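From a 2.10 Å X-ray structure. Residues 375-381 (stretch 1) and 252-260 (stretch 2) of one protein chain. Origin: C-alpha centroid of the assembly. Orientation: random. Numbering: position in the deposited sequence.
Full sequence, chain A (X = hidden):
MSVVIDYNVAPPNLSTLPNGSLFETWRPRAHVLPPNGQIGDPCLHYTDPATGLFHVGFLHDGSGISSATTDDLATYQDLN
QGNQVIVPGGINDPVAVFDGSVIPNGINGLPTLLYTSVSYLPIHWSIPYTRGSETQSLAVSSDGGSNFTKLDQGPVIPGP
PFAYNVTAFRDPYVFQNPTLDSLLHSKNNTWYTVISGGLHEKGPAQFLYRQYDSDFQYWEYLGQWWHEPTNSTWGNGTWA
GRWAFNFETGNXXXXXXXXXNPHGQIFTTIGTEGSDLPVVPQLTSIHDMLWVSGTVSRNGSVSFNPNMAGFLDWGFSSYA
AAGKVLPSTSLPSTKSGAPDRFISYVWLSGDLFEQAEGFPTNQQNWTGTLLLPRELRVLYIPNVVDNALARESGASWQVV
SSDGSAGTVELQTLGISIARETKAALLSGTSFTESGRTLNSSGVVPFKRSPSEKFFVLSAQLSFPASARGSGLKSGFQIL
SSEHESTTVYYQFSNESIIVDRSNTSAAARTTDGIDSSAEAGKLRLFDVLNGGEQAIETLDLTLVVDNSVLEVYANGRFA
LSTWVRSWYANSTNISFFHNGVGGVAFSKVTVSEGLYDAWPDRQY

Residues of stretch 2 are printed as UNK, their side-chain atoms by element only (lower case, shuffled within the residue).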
# COMPACT_ATOMS: atom_id res chain seq x y z
N GLU A 375 -24.13 -28.93 -0.94
CA GLU A 375 -23.27 -29.66 -1.87
C GLU A 375 -23.55 -29.18 -3.28
O GLU A 375 -24.72 -29.06 -3.68
CB GLU A 375 -23.49 -31.19 -1.75
CG GLU A 375 -22.87 -31.77 -0.51
CD GLU A 375 -23.15 -33.24 -0.32
OE1 GLU A 375 -23.39 -33.90 -1.33
OE2 GLU A 375 -23.11 -33.76 0.82
N LEU A 376 -22.48 -28.85 -4.01
CA LEU A 376 -22.57 -28.52 -5.42
C LEU A 376 -21.93 -29.64 -6.25
O LEU A 376 -20.86 -30.18 -5.87
CB LEU A 376 -21.90 -27.19 -5.73
CG LEU A 376 -22.40 -25.97 -4.96
CD1 LEU A 376 -21.75 -24.72 -5.55
CD2 LEU A 376 -23.92 -25.83 -4.97
N ARG A 377 -22.60 -30.01 -7.34
CA ARG A 377 -22.11 -31.08 -8.24
C ARG A 377 -22.71 -30.90 -9.62
O ARG A 377 -23.64 -30.12 -9.80
CB ARG A 377 -22.44 -32.47 -7.68
CG ARG A 377 -23.92 -32.87 -7.75
CD ARG A 377 -24.21 -34.16 -7.00
NE ARG A 377 -25.60 -34.61 -7.15
CZ ARG A 377 -26.12 -35.19 -8.25
NH1 ARG A 377 -25.41 -35.37 -9.37
NH2 ARG A 377 -27.41 -35.54 -8.24
N VAL A 378 -22.18 -31.64 -10.61
CA VAL A 378 -22.77 -31.60 -11.95
C VAL A 378 -24.01 -32.50 -11.91
O VAL A 378 -23.91 -33.63 -11.48
CB VAL A 378 -21.79 -32.05 -13.06
CG1 VAL A 378 -22.45 -31.91 -14.42
CG2 VAL A 378 -20.54 -31.19 -13.03
N LEU A 379 -25.17 -31.96 -12.27
CA LEU A 379 -26.40 -32.73 -12.24
C LEU A 379 -26.80 -33.04 -13.67
O LEU A 379 -26.80 -32.14 -14.52
CB LEU A 379 -27.54 -31.97 -11.54
CG LEU A 379 -28.94 -32.61 -11.63
CD1 LEU A 379 -28.96 -33.95 -10.94
CD2 LEU A 379 -30.01 -31.71 -11.04
N TYR A 380 -27.13 -34.30 -13.94
CA TYR A 380 -27.64 -34.69 -15.26
C TYR A 380 -29.13 -34.99 -15.20
O TYR A 380 -29.59 -35.64 -14.27
CB TYR A 380 -26.88 -35.89 -15.82
CG TYR A 380 -25.44 -35.53 -16.14
CD1 TYR A 380 -25.11 -34.91 -17.34
CD2 TYR A 380 -24.43 -35.78 -15.22
CE1 TYR A 380 -23.79 -34.58 -17.62
CE2 TYR A 380 -23.11 -35.45 -15.49
CZ TYR A 380 -22.80 -34.85 -16.69
OH TYR A 380 -21.51 -34.51 -16.94
N ILE A 381 -29.86 -34.49 -16.19
CA ILE A 381 -31.28 -34.74 -16.31
C ILE A 381 -31.49 -35.59 -17.58
O ILE A 381 -31.44 -35.05 -18.70
CB ILE A 381 -32.06 -33.42 -16.43
CG1 ILE A 381 -31.69 -32.46 -15.29
CG2 ILE A 381 -33.55 -33.71 -16.42
CD1 ILE A 381 -32.31 -31.09 -15.45
N UNK A 252 -14.21 -19.92 -7.27
CA UNK A 252 -13.87 -20.74 -8.44
C UNK A 252 -13.57 -22.16 -7.96
O UNK A 252 -12.86 -22.37 -6.96
c UNK A 252 -12.93 -18.75 -9.65
c UNK A 252 -12.34 -21.01 -10.45
c UNK A 252 -12.66 -20.17 -9.21
N UNK A 253 -14.14 -23.13 -8.66
CA UNK A 253 -14.04 -24.54 -8.28
C UNK A 253 -14.42 -25.40 -9.49
O UNK A 253 -14.81 -24.89 -10.55
c UNK A 253 -18.99 -23.49 -7.68
c UNK A 253 -18.01 -22.60 -7.26
c UNK A 253 -18.66 -24.82 -7.91
c UNK A 253 -14.96 -24.85 -7.08
c UNK A 253 -16.37 -24.38 -7.27
c UNK A 253 -16.72 -23.04 -7.05
c UNK A 253 -17.36 -25.26 -7.72
N UNK A 254 -14.25 -26.70 -9.34
CA UNK A 254 -14.45 -27.60 -10.44
C UNK A 254 -15.12 -28.88 -9.93
O UNK A 254 -14.77 -29.40 -8.86
c UNK A 254 -13.11 -27.87 -11.17
o UNK A 254 -12.13 -28.42 -10.30
N UNK A 255 -16.07 -29.36 -10.72
CA UNK A 255 -17.00 -30.41 -10.30
C UNK A 255 -17.11 -31.58 -11.30
O UNK A 255 -16.90 -31.42 -12.51
c UNK A 255 -18.41 -29.79 -10.18
c UNK A 255 -18.19 -28.99 -7.82
c UNK A 255 -18.59 -28.60 -9.23
c UNK A 255 -20.03 -28.06 -9.31
N UNK A 256 -17.47 -32.75 -10.78
CA UNK A 256 -18.05 -33.83 -11.58
C UNK A 256 -19.44 -34.18 -11.03
O UNK A 256 -20.03 -33.39 -10.25
o UNK A 256 -15.87 -36.45 -10.27
c UNK A 256 -17.09 -35.03 -11.65
o UNK A 256 -17.55 -35.45 -9.29
c UNK A 256 -16.84 -35.68 -10.32
N UNK A 257 -19.97 -35.33 -11.44
CA UNK A 257 -21.28 -35.79 -11.00
C UNK A 257 -21.39 -36.09 -9.49
O UNK A 257 -22.49 -36.09 -8.95
c UNK A 257 -23.62 -38.48 -12.64
c UNK A 257 -21.69 -37.02 -11.83
o UNK A 257 -22.78 -39.15 -13.27
c UNK A 257 -23.15 -37.42 -11.65
o UNK A 257 -24.86 -38.62 -12.78
N UNK A 258 -20.28 -36.36 -8.82
CA UNK A 258 -20.29 -36.75 -7.42
C UNK A 258 -19.98 -35.61 -6.43
O UNK A 258 -20.35 -35.69 -5.26
c UNK A 258 -18.87 -40.05 -10.33
c UNK A 258 -19.91 -40.95 -10.19
c UNK A 258 -19.50 -39.00 -8.24
c UNK A 258 -18.67 -39.08 -9.36
c UNK A 258 -19.30 -37.91 -7.21
o UNK A 258 -20.09 -41.91 -11.16
c UNK A 258 -20.77 -40.88 -9.10
c UNK A 258 -20.56 -39.91 -8.13
N UNK A 259 -19.27 -34.58 -6.90
CA UNK A 259 -18.80 -33.51 -6.04
C UNK A 259 -17.65 -32.75 -6.67
O UNK A 259 -17.68 -32.42 -7.86
N UNK A 260 -16.64 -32.46 -5.86
CA UNK A 260 -15.53 -31.66 -6.29
C UNK A 260 -14.58 -32.60 -7.03
O UNK A 260 -14.30 -33.69 -6.55
c UNK A 260 -11.15 -30.14 -5.84
c UNK A 260 -14.82 -31.00 -5.11
o UNK A 260 -10.17 -28.12 -6.67
c UNK A 260 -13.65 -28.92 -5.95
c UNK A 260 -13.57 -30.23 -5.50
c UNK A 260 -11.27 -28.83 -6.28
c UNK A 260 -12.30 -30.84 -5.46
c UNK A 260 -12.52 -28.22 -6.34
O HOH W 1 -26.53 -36.25 -12.03
O HOH W 2 -21.27 -33.68 -3.67

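Position 252 carries three side-chain carbons, one bonded to the other two, a fork directly at CB. No side-chain atom comes within 10 Å of stretch 1. A beta-branched, all-carbon side chain of this size is Val 252.

Position 253 has one carbon followed by a ring of six carbons, with no heteroatom. CA-to-CB points toward stretch 1, and the ring carbon farthest from CB lies 3.7 Å from CD1 of Leu 376. An unsubstituted six-membered ring identifies Phe 253, and the near atom is its CZ.

Position 254 shows one carbon and one oxygen, out of reach of stretch 1. This is Ser 254, whose OG is hydrogen-bonded to a residue just beyond the stretches.

Position 255 has four carbons, forked at the second, so the branch lies at the gamma position. CB points toward stretch 1 and stands 3.8 Å from CG2 of Val 378. The pattern is that of Leu 255. Its CD1 lies 4.1 Å from CB of Leu 376, while its CD2 is 3.5 Å from O of Leu 376.

Position 256 has two carbons, the second bearing two oxygens: a short carboxylate; CA-to-CB points away from stretch 1. This is Asp 256. Its OD1 accepts hydrogen bonds from N of position 258 at 2.9 Å and N of position 259 at 3.1 Å, so the side chain serves the turn while the backbone O faces the strand.

Position 257 has three carbons in line, the third carrying two oxygens, one methylene longer than its predecessor. CA-to-CB points away overall, yet the second carbon lies 3.8 Å from NH1 of Arg 377, and one carboxylate oxygen 3.8 Å from CD2 of Tyr 380. It is Glu 257, and these atoms are its CG and OE2.

Position 258 has one carbon, then a six-carbon ring bearing one oxygen, and its CA-to-CB bond points away from stretch 1. The phenol defines Tyr 258.

Position 259 has no side-chain atoms, and its CA packs 3.9 Å from O of Leu 376; hence Gly 259. Its phi/psi of 160/-136 is a conformation readily accessible to glycine.

Position 260 repeats the oxygen-bearing six-carbon ring. This is Tyr 260, with no contact to stretch 1.

The contact is anchored by backbone: N of Val 378 donates to O of Asp 256 at 2.8 Å with a nearly linear angle of 173°. Beside it, CA of Glu 257 makes a CA-H...O contact with O of Val 378 at 3.4 Å. The turn is held by N of Asp 256 bonding to O of Gly 259 at 2.9 Å. Leu 376, Val 378, Phe 253 and Leu 255 supply apolar packing, whereas the direct hydrogen bond from the arginine side chain is weak: NH1 of Arg 377 to O of Glu 257, 3.0 Å at 133°. Water 1 reinforces it, donating to OE2 of Glu 257 (3.0 Å) and accepting from NH1 of Arg 377 (3.0 Å) and N of Tyr 380 (2.8 Å). Together the stretches bury 440 Å².

Stretch 2, residues 252-260: VFSLDEYGY
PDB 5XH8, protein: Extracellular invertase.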